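Local coordinates for stromal cell-derived factor 2-like protein (Arabidopsis thaliana, PDB 3MAL) that takes part in protein quality control and the unfolded protein response of the endoplasmic reticulum, and with ERDJ3B and BIP1 forms a complex needed for the immune receptor EFR, at residues A[16-24]-A[74-84]; A[60-70]-A[85-96]. All coordinates share one frame; numbering follows the deposited sequence.

Interaction 1 of 2, residues A[16-24]-A[74-84]; sequences VEITYGSAI and EKQGDAVKSGA
Tyr-20 packs its ring against the loop 74-84, and Val-80 closes on it from one side: CG2 of Val-80 stands 3.8 Å from the ring centroid, a CH-pi contact over the ring centre. The tyrosine's CG lies beside its own backbone N (chi1 -67°), which puts CD1 and CE1 by Asp-78 O and the CB of Glu-74. CE1 meets that CB of Glu-74 at 3.8 Å, with the glutamate carboxylate plane turned 65° from the ring. At the far end the phenol OH touches CB of Ala-84 (3.4 Å) and shares a water, held in the ring plane, with the amide of Lys-81.

Three backbone hydrogen bonds join the two segments: Val-80 N to Ile-18 O (3.1 Å), Tyr-20 N to Asp-78 O (2.9 Å) and Gly-77 N to Tyr-20 O (2.9 Å). Thr-19 and Ala-79 form a single beta bridge, without continuing into a regular ladder. Instead, two type II turns, Thr-19 to Ser-22 and Lys-75 to Asp-78, lie against each other beside the six-stranded barrel of this MIR-domain beta-trefoil, each with a glycine, Gly-21 or Gly-77, at its third position. A second water joins Gly-21 O to Gln-76 OE1.

Asp-78 braces the loop's own turn. Its OD2 takes the Lys-75 amide from above the carboxylate plane, while OD1 receives Lys-75 NZ (3.0 Å) on the syn lone pair in a salt bridge and is also bonded by Asn-195. Thr-19 OG1 is bonded to Leu-192 O, which, with Asn-195, brings the C-terminal tail onto the same turns. Farther out, Pro-68 and Ile-86 touch the Tyr-20 ring, and Val-66 and Ile-86 pack on Val-80.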
loop_
_atom_site.group_PDB
_atom_site.type_symbol
_atom_site.label_atom_id
_atom_site.label_comp_id
_atom_site.label_asym_id
_atom_site.label_seq_id
_atom_site.Cartn_x
_atom_site.Cartn_y
_atom_site.Cartn_z
ATOM N N VAL A 16 8.314 -17.428 3.612
ATOM C CA VAL A 16 7.775 -16.565 2.512
ATOM C C VAL A 16 6.267 -16.306 2.550
ATOM O O VAL A 16 5.827 -15.382 1.854
ATOM C CB VAL A 16 8.086 -17.058 1.048
ATOM C CG1 VAL A 16 9.586 -17.150 0.747
ATOM C CG2 VAL A 16 7.309 -18.356 0.671
ATOM N N GLU A 17 5.475 -17.112 3.278
ATOM C CA GLU A 17 4.016 -16.865 3.369
ATOM C C GLU A 17 3.719 -15.602 4.176
ATOM O O GLU A 17 4.129 -15.448 5.337
ATOM C CB GLU A 17 3.225 -18.062 3.923
ATOM C CG GLU A 17 3.269 -19.318 3.069
ATOM C CD GLU A 17 4.434 -20.207 3.460
ATOM O OE1 GLU A 17 5.360 -19.711 4.158
ATOM O OE2 GLU A 17 4.410 -21.410 3.094
ATOM N N ILE A 18 2.988 -14.687 3.579
ATOM C CA ILE A 18 2.752 -13.441 4.273
ATOM C C ILE A 18 1.481 -13.546 5.111
ATOM O O ILE A 18 0.397 -13.771 4.576
ATOM C CB ILE A 18 2.636 -12.282 3.273
ATOM C CG1 ILE A 18 3.959 -12.117 2.497
ATOM C CG2 ILE A 18 2.180 -11.014 3.981
ATOM C CD1 ILE A 18 3.898 -11.085 1.381
ATOM N N THR A 19 1.604 -13.380 6.425
ATOM C CA THR A 19 0.471 -13.589 7.330
ATOM C C THR A 19 -0.020 -12.256 7.898
ATOM O O THR A 19 0.727 -11.275 7.912
ATOM C CB THR A 19 0.880 -14.490 8.519
ATOM O OG1 THR A 19 2.103 -13.990 9.086
ATOM C CG2 THR A 19 1.093 -15.941 8.054
ATOM N N TYR A 20 -1.256 -12.213 8.392
ATOM C CA TYR A 20 -1.714 -10.989 9.040
ATOM C C TYR A 20 -0.836 -10.704 10.252
ATOM O O TYR A 20 -0.420 -11.636 10.961
ATOM C CB TYR A 20 -3.187 -11.090 9.449
ATOM C CG TYR A 20 -4.127 -11.149 8.263
ATOM C CD1 TYR A 20 -4.648 -12.377 7.818
ATOM C CD2 TYR A 20 -4.488 -9.998 7.577
ATOM C CE1 TYR A 20 -5.494 -12.444 6.713
ATOM C CE2 TYR A 20 -5.381 -10.068 6.475
ATOM C CZ TYR A 20 -5.863 -11.292 6.057
ATOM O OH TYR A 20 -6.712 -11.385 4.967
ATOM N N GLY A 21 -0.563 -9.420 10.490
ATOM C CA GLY A 21 0.328 -9.036 11.573
ATOM C C GLY A 21 1.773 -8.867 11.127
ATOM O O GLY A 21 2.600 -8.391 11.890
ATOM N N SER A 22 2.078 -9.251 9.890
ATOM C CA SER A 22 3.454 -9.176 9.438
ATOM C C SER A 22 3.820 -7.754 9.002
ATOM O O SER A 22 2.940 -6.946 8.633
ATOM C CB SER A 22 3.710 -10.169 8.308
ATOM O OG SER A 22 3.388 -9.559 7.082
ATOM N N ALA A 23 5.117 -7.447 9.093
ATOM C CA ALA A 23 5.638 -6.172 8.596
ATOM C C ALA A 23 6.284 -6.386 7.223
ATOM O O ALA A 23 7.081 -7.308 7.033
ATOM C CB ALA A 23 6.642 -5.561 9.567
ATOM N N ILE A 24 5.909 -5.543 6.264
ATOM C CA ILE A 24 6.394 -5.686 4.893
ATOM C C ILE A 24 6.836 -4.357 4.295
ATOM O O ILE A 24 6.406 -3.291 4.749
ATOM C CB ILE A 24 5.324 -6.313 3.949
ATOM C CG1 ILE A 24 4.145 -5.356 3.724
ATOM C CG2 ILE A 24 4.941 -7.742 4.433
ATOM C CD1 ILE A 24 3.187 -5.775 2.600
ATOM N N GLU A 74 -10.474 -13.483 10.229
ATOM C CA GLU A 74 -9.050 -13.501 9.914
ATOM C C GLU A 74 -8.246 -12.922 11.056
ATOM O O GLU A 74 -8.567 -11.849 11.556
ATOM C CB GLU A 74 -8.769 -12.711 8.633
ATOM C CG GLU A 74 -9.165 -13.438 7.352
ATOM C CD GLU A 74 -10.628 -13.243 6.960
ATOM O OE1 GLU A 74 -11.031 -13.790 5.913
ATOM O OE2 GLU A 74 -11.371 -12.548 7.688
ATOM N N LYS A 75 -7.183 -13.617 11.450
ATOM C CA LYS A 75 -6.385 -13.201 12.612
ATOM C C LYS A 75 -4.878 -13.188 12.307
ATOM O O LYS A 75 -4.416 -13.750 11.285
ATOM C CB LYS A 75 -6.707 -14.096 13.818
ATOM C CG LYS A 75 -6.184 -15.556 13.700
ATOM C CD LYS A 75 -6.896 -16.458 14.684
ATOM C CE LYS A 75 -6.392 -17.870 14.636
ATOM N NZ LYS A 75 -6.757 -18.557 13.352
ATOM N N GLN A 76 -4.117 -12.524 13.176
ATOM C CA GLN A 76 -2.657 -12.520 13.063
ATOM C C GLN A 76 -2.146 -13.965 12.971
ATOM O O GLN A 76 -2.590 -14.841 13.740
ATOM C CB GLN A 76 -2.023 -11.821 14.265
ATOM C CG GLN A 76 -2.326 -10.304 14.375
ATOM C CD GLN A 76 -1.605 -9.655 15.551
ATOM O OE1 GLN A 76 -0.600 -8.916 15.389
ATOM N NE2 GLN A 76 -2.106 -9.936 16.752
ATOM N N GLY A 77 -1.230 -14.208 12.028
ATOM C CA GLY A 77 -0.727 -15.556 11.750
ATOM C C GLY A 77 -1.496 -16.341 10.679
ATOM O O GLY A 77 -1.066 -17.418 10.276
ATOM N N ASP A 78 -2.656 -15.829 10.246
ATOM C CA ASP A 78 -3.383 -16.469 9.149
ATOM C C ASP A 78 -2.762 -15.993 7.827
ATOM O O ASP A 78 -2.399 -14.813 7.693
ATOM C CB ASP A 78 -4.890 -16.134 9.182
ATOM C CG ASP A 78 -5.649 -16.833 10.321
ATOM O OD1 ASP A 78 -5.095 -17.739 11.012
ATOM O OD2 ASP A 78 -6.830 -16.462 10.527
ATOM N N ALA A 79 -2.608 -16.906 6.866
ATOM C CA ALA A 79 -2.149 -16.528 5.528
ATOM C C ALA A 79 -3.138 -15.557 4.881
ATOM O O ALA A 79 -4.355 -15.744 4.973
ATOM C CB ALA A 79 -1.966 -17.795 4.623
ATOM N N VAL A 80 -2.628 -14.526 4.221
ATOM C CA VAL A 80 -3.486 -13.628 3.456
ATOM C C VAL A 80 -3.774 -14.305 2.102
ATOM O O VAL A 80 -2.840 -14.699 1.398
ATOM C CB VAL A 80 -2.819 -12.230 3.216
ATOM C CG1 VAL A 80 -3.806 -11.264 2.589
ATOM C CG2 VAL A 80 -2.272 -11.657 4.534
ATOM N N LYS A 81 -5.057 -14.445 1.768
ATOM C CA LYS A 81 -5.518 -15.106 0.529
ATOM C C LYS A 81 -5.686 -14.128 -0.635
ATOM O O LYS A 81 -6.013 -12.956 -0.433
ATOM C CB LYS A 81 -6.841 -15.851 0.753
ATOM C CG LYS A 81 -6.835 -16.951 1.856
ATOM C CD LYS A 81 -6.038 -18.173 1.457
ATOM C CE LYS A 81 -6.080 -19.211 2.585
ATOM N NZ LYS A 81 -5.391 -20.470 2.173
ATOM N N SER A 82 -5.463 -14.616 -1.856
ATOM C CA SER A 82 -5.853 -13.857 -3.038
ATOM C C SER A 82 -7.340 -13.524 -2.906
ATOM O O SER A 82 -8.148 -14.388 -2.550
ATOM C CB SER A 82 -5.620 -14.675 -4.314
ATOM O OG SER A 82 -5.754 -13.832 -5.462
ATOM N N GLY A 83 -7.686 -12.266 -3.149
ATOM C CA GLY A 83 -9.062 -11.815 -3.030
ATOM C C GLY A 83 -9.439 -11.233 -1.676
ATOM O O GLY A 83 -10.503 -10.660 -1.556
ATOM N N ALA A 84 -8.585 -11.402 -0.657
ATOM C CA ALA A 84 -8.827 -10.825 0.676
ATOM C C ALA A 84 -8.921 -9.297 0.614
ATOM O O ALA A 84 -8.220 -8.660 -0.176
ATOM C CB ALA A 84 -7.720 -11.223 1.678
HETATM O O HOH W 1 -6.997 -13.919 3.963
HETATM O O HOH W 2 2.123 -8.036 14.635
#

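Interaction 2 of 2, residues A[60-70]-A[85-96]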
loop_
_atom_site.group_PDB
_atom_site.type_symbol
_atom_site.label_atom_id
_atom_site.label_comp_id
_atom_site.label_asym_id
_atom_site.label_seq_id
_atom_site.Cartn_x
_atom_site.Cartn_y
_atom_site.Cartn_z
ATOM N N SER A 60 12.852 3.264 7.711
ATOM C CA SER A 60 11.798 2.671 8.566
ATOM C C SER A 60 10.420 3.124 8.076
ATOM O O SER A 60 9.431 2.411 8.235
ATOM C CB SER A 60 11.999 3.048 10.039
ATOM O OG SER A 60 12.092 4.446 10.183
ATOM N N ASN A 61 10.386 4.298 7.431
ATOM C CA ASN A 61 9.174 4.844 6.814
ATOM C C ASN A 61 8.631 4.045 5.624
ATOM O O ASN A 61 7.547 4.379 5.097
ATOM C CB ASN A 61 9.396 6.310 6.390
ATOM C CG ASN A 61 9.270 7.280 7.545
ATOM O OD1 ASN A 61 8.600 6.987 8.535
ATOM N ND2 ASN A 61 9.913 8.444 7.431
ATOM N N SER A 62 9.346 2.987 5.227
ATOM C CA SER A 62 8.851 2.074 4.194
ATOM C C SER A 62 8.106 0.846 4.705
ATOM O O SER A 62 7.665 0.013 3.895
ATOM C CB SER A 62 9.998 1.621 3.282
ATOM O OG SER A 62 10.472 2.711 2.523
ATOM N N TYR A 63 7.985 0.707 6.031
ATOM C CA TYR A 63 7.318 -0.467 6.601
ATOM C C TYR A 63 5.830 -0.259 6.830
ATOM O O TYR A 63 5.399 0.820 7.271
ATOM C CB TYR A 63 7.993 -0.919 7.895
ATOM C CG TYR A 63 9.157 -1.843 7.648
ATOM C CD1 TYR A 63 10.476 -1.438 7.909
ATOM C CD2 TYR A 63 8.942 -3.124 7.138
ATOM C CE1 TYR A 63 11.555 -2.319 7.667
ATOM C CE2 TYR A 63 9.996 -3.990 6.888
ATOM C CZ TYR A 63 11.291 -3.576 7.140
ATOM O OH TYR A 63 12.298 -4.464 6.876
ATOM N N TRP A 64 5.071 -1.312 6.502
ATOM C CA TRP A 64 3.611 -1.363 6.606
ATOM C C TRP A 64 3.228 -2.668 7.335
ATOM O O TRP A 64 3.833 -3.713 7.082
ATOM C CB TRP A 64 2.974 -1.342 5.191
ATOM C CG TRP A 64 3.360 -0.122 4.409
ATOM C CD1 TRP A 64 4.509 0.053 3.651
ATOM C CD2 TRP A 64 2.631 1.111 4.331
ATOM N NE1 TRP A 64 4.524 1.323 3.115
ATOM C CE2 TRP A 64 3.383 1.991 3.517
ATOM C CE3 TRP A 64 1.406 1.551 4.855
ATOM C CZ2 TRP A 64 2.945 3.285 3.204
ATOM C CZ3 TRP A 64 0.971 2.858 4.558
ATOM C CH2 TRP A 64 1.747 3.708 3.739
ATOM N N ILE A 65 2.220 -2.603 8.205
ATOM C CA ILE A 65 1.659 -3.814 8.835
ATOM C C ILE A 65 0.414 -4.318 8.078
ATOM O O ILE A 65 -0.532 -3.559 7.846
ATOM C CB ILE A 65 1.350 -3.602 10.339
ATOM C CG1 ILE A 65 2.597 -3.116 11.081
ATOM C CG2 ILE A 65 0.862 -4.907 10.974
ATOM C CD1 ILE A 65 3.744 -4.121 10.948
ATOM N N VAL A 66 0.414 -5.594 7.659
ATOM C CA VAL A 66 -0.745 -6.164 6.960
ATOM C C VAL A 66 -1.824 -6.510 7.997
ATOM O O VAL A 66 -1.568 -7.270 8.946
ATOM C CB VAL A 66 -0.379 -7.462 6.206
ATOM C CG1 VAL A 66 -1.561 -7.962 5.368
ATOM C CG2 VAL A 66 0.869 -7.269 5.365
ATOM N N LYS A 67 -3.014 -5.934 7.826
ATOM C CA LYS A 67 -4.113 -6.182 8.763
ATOM C C LYS A 67 -5.440 -6.561 8.070
ATOM O O LYS A 67 -5.685 -6.175 6.909
ATOM C CB LYS A 67 -4.307 -4.964 9.683
ATOM C CG LYS A 67 -3.192 -4.797 10.719
ATOM C CD LYS A 67 -3.494 -3.662 11.733
ATOM C CE LYS A 67 -2.301 -3.507 12.667
ATOM N NZ LYS A 67 -2.545 -2.641 13.884
ATOM N N PRO A 68 -6.296 -7.331 8.778
ATOM C CA PRO A 68 -7.642 -7.611 8.279
ATOM C C PRO A 68 -8.569 -6.405 8.487
ATOM O O PRO A 68 -8.174 -5.404 9.100
ATOM C CB PRO A 68 -8.082 -8.807 9.146
ATOM C CG PRO A 68 -7.438 -8.577 10.434
ATOM C CD PRO A 68 -6.070 -7.953 10.099
ATOM N N VAL A 69 -9.779 -6.480 7.952
ATOM C CA VAL A 69 -10.801 -5.494 8.307
ATOM C C VAL A 69 -11.412 -5.914 9.669
ATOM O O VAL A 69 -11.604 -7.110 9.934
ATOM C CB VAL A 69 -11.863 -5.271 7.174
ATOM C CG1 VAL A 69 -11.202 -5.308 5.794
ATOM C CG2 VAL A 69 -12.978 -6.270 7.242
ATOM N N PRO A 70 -11.717 -4.930 10.533
ATOM C CA PRO A 70 -12.038 -5.178 11.951
ATOM C C PRO A 70 -13.211 -6.151 12.254
ATOM O O PRO A 70 -13.255 -6.736 13.345
ATOM C CB PRO A 70 -12.329 -3.768 12.503
ATOM C CG PRO A 70 -12.578 -2.906 11.284
ATOM C CD PRO A 70 -11.744 -3.488 10.204
ATOM N N THR A 85 -9.788 -8.741 1.454
ATOM C CA THR A 85 -9.789 -7.311 1.720
ATOM C C THR A 85 -8.841 -7.065 2.886
ATOM O O THR A 85 -9.021 -7.639 3.969
ATOM C CB THR A 85 -11.191 -6.822 2.090
ATOM O OG1 THR A 85 -12.116 -7.267 1.088
ATOM C CG2 THR A 85 -11.232 -5.283 2.172
ATOM N N ILE A 86 -7.825 -6.239 2.655
ATOM C CA ILE A 86 -6.792 -5.966 3.659
ATOM C C ILE A 86 -6.639 -4.462 3.915
ATOM O O ILE A 86 -7.176 -3.611 3.164
ATOM C CB ILE A 86 -5.375 -6.559 3.280
ATOM C CG1 ILE A 86 -4.734 -5.778 2.111
ATOM C CG2 ILE A 86 -5.451 -8.077 2.990
ATOM C CD1 ILE A 86 -3.275 -6.186 1.799
ATOM N N ARG A 87 -5.919 -4.156 4.991
ATOM C CA ARG A 87 -5.505 -2.793 5.323
ATOM C C ARG A 87 -3.967 -2.836 5.463
ATOM O O ARG A 87 -3.394 -3.875 5.839
ATOM C CB ARG A 87 -6.168 -2.320 6.624
ATOM C CG ARG A 87 -7.709 -2.182 6.536
ATOM C CD ARG A 87 -8.351 -1.593 7.809
ATOM N NE ARG A 87 -8.180 -2.469 8.952
ATOM C CZ ARG A 87 -8.340 -2.117 10.223
ATOM N NH1 ARG A 87 -8.683 -0.879 10.556
ATOM N NH2 ARG A 87 -8.109 -3.009 11.166
ATOM N N LEU A 88 -3.306 -1.729 5.128
ATOM C CA LEU A 88 -1.876 -1.604 5.334
ATOM C C LEU A 88 -1.660 -0.421 6.248
ATOM O O LEU A 88 -1.971 0.703 5.890
ATOM C CB LEU A 88 -1.121 -1.409 3.994
ATOM C CG LEU A 88 -1.092 -2.637 3.082
ATOM C CD1 LEU A 88 -0.515 -2.236 1.709
ATOM C CD2 LEU A 88 -0.257 -3.769 3.718
ATOM N N GLN A 89 -1.161 -0.682 7.456
ATOM C CA GLN A 89 -0.980 0.408 8.411
ATOM C C GLN A 89 0.495 0.775 8.442
ATOM O O GLN A 89 1.329 -0.081 8.648
ATOM C CB GLN A 89 -1.471 0.001 9.805
ATOM C CG GLN A 89 -1.467 1.178 10.788
ATOM C CD GLN A 89 -1.960 0.787 12.181
ATOM O OE1 GLN A 89 -1.771 -0.353 12.632
ATOM N NE2 GLN A 89 -2.572 1.744 12.875
ATOM N N HIS A 90 0.794 2.054 8.249
ATOM C CA HIS A 90 2.153 2.579 8.261
ATOM C C HIS A 90 2.711 2.433 9.672
ATOM O O HIS A 90 2.107 2.915 10.636
ATOM C CB HIS A 90 2.132 4.061 7.838
ATOM C CG HIS A 90 3.482 4.631 7.527
ATOM N ND1 HIS A 90 4.001 5.722 8.202
ATOM C CD2 HIS A 90 4.410 4.288 6.599
ATOM C CE1 HIS A 90 5.192 6.015 7.711
ATOM N NE2 HIS A 90 5.469 5.156 6.744
ATOM N N MET A 91 3.858 1.770 9.800
ATOM C CA MET A 91 4.386 1.456 11.122
ATOM C C MET A 91 4.768 2.705 11.904
ATOM O O MET A 91 4.505 2.795 13.106
ATOM C CB MET A 91 5.594 0.532 11.037
ATOM C CG MET A 91 5.276 -0.949 10.921
ATOM S SD MET A 91 6.782 -1.948 11.159
ATOM C CE MET A 91 6.997 -1.905 12.921
ATOM N N LYS A 92 5.381 3.656 11.222
ATOM C CA LYS A 92 5.950 4.822 11.889
ATOM C C LYS A 92 4.904 5.827 12.339
ATOM O O LYS A 92 5.062 6.418 13.405
ATOM C CB LYS A 92 7.004 5.502 10.985
ATOM C CG LYS A 92 8.319 4.719 10.874
ATOM C CD LYS A 92 9.191 4.923 12.082
ATOM C CE LYS A 92 9.696 6.351 12.165
ATOM N NZ LYS A 92 10.417 6.713 10.949
ATOM N N THR A 93 3.836 6.016 11.553
ATOM C CA THR A 93 2.803 7.016 11.873
ATOM C C THR A 93 1.467 6.427 12.329
ATOM O O THR A 93 0.613 7.162 12.824
ATOM C CB THR A 93 2.505 8.005 10.695
ATOM O OG1 THR A 93 1.932 7.281 9.603
ATOM C CG2 THR A 93 3.765 8.736 10.225
ATOM N N ARG A 94 1.273 5.121 12.156
ATOM C CA ARG A 94 0.014 4.476 12.528
ATOM C C ARG A 94 -1.193 4.835 11.642
ATOM O O ARG A 94 -2.327 4.440 11.946
ATOM C CB ARG A 94 -0.303 4.761 14.012
ATOM C CG ARG A 94 0.608 4.040 14.936
ATOM C CD ARG A 94 -0.137 2.765 15.282
ATOM N NE ARG A 94 0.674 1.605 15.057
ATOM C CZ ARG A 94 0.243 0.357 15.148
ATOM N NH1 ARG A 94 -1.028 0.085 15.446
ATOM N NH2 ARG A 94 1.101 -0.613 14.924
ATOM N N LYS A 95 -0.963 5.561 10.546
ATOM C CA LYS A 95 -2.057 5.905 9.614
ATOM C C LYS A 95 -2.266 4.790 8.576
ATOM O O LYS A 95 -1.362 3.977 8.345
ATOM C CB LYS A 95 -1.833 7.281 8.941
ATOM C CG LYS A 95 -1.674 8.470 9.937
ATOM C CD LYS A 95 -2.139 9.781 9.257
ATOM C CE LYS A 95 -2.185 11.006 10.198
ATOM N NZ LYS A 95 -2.685 10.679 11.562
ATOM N N TRP A 96 -3.459 4.745 7.979
ATOM C CA TRP A 96 -3.867 3.638 7.085
ATOM C C TRP A 96 -3.695 4.038 5.628
ATOM O O TRP A 96 -4.067 5.144 5.261
ATOM C CB TRP A 96 -5.348 3.277 7.325
ATOM C CG TRP A 96 -5.618 2.962 8.750
ATOM C CD1 TRP A 96 -6.037 3.823 9.731
ATOM C CD2 TRP A 96 -5.430 1.699 9.372
ATOM N NE1 TRP A 96 -6.124 3.156 10.937
ATOM C CE2 TRP A 96 -5.750 1.851 10.739
ATOM C CE3 TRP A 96 -5.013 0.445 8.908
ATOM C CZ2 TRP A 96 -5.674 0.789 11.643
ATOM C CZ3 TRP A 96 -4.963 -0.611 9.799
ATOM C CH2 TRP A 96 -5.275 -0.432 11.154
HETATM O O HOH W 3 6.633 2.929 8.658
HETATM O O HOH W 4 -10.487 -8.716 6.461
#
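His-90 turns its edge onto the face of Trp-64, the two planes 58° apart and CD2 of His-90 3.8 Å from CZ2 of Trp-64. With CG anti to the backbone N (chi1 -167°), the imidazole can also send NE2 to Asn-61 O (2.8 Å), which lies in the ring plane, while ND1 donates to Thr-93 OG1; the two bonds fix the ring's rotation. Nearby, Lys-92 curls back and its NZ bonds both Ser-60 OG and Asn-61 OD1.

On the other face, that of Ile-65, Lys-67, Arg-87 and Gln-89, polar groups gather round Trp-96, while Ile-65 CG1 packs tightly on Met-91 CG (3.4 Å). Extended Lys-67 runs its CD at right angles past the edge of Trp-96 and reaches Gln-89 OE1 with NZ (2.7 Å). Arg-87 grips Pro-68 O side-on through NE (2.9 Å) and NH2, its guanidinium sandwiched between Pro-70 CD and the indole of Trp-96. Arg-94, beside Lys-67, is salt-bridged to Asp-118.

Four backbone bonds, in the hydrogen-bonded pairs Ile-65/Gln-89 and Lys-67/Arg-87, join the antiparallel strands, with Val-66 and Leu-88 side by side on the Trp-64 face. In the trefoil barrel, strand 23-28 flanks 64-67 and strand 127-131 flanks 85-90.

From the N terminus, the chain runs through 16-24 into strand 23-28, the first of the barrel, and later reaches 60-70, the opening segment of interaction 2. It continues into the loop 74-84, which returns to 16-24 and closes the long loop of interaction 1; only then does 85-96 pair with 60-70 and close interaction 2. The segments alternate, so the two closures cross. They meet directly: Gly-21 N lies 2.8 Å from Val-66 O and Ile-24 N 2.9 Å from Trp-64 O, both probable hydrogen bonds. Together they tie the N-terminal segment, the connection between strands 64-67 and 85-90, and three successive barrel strands.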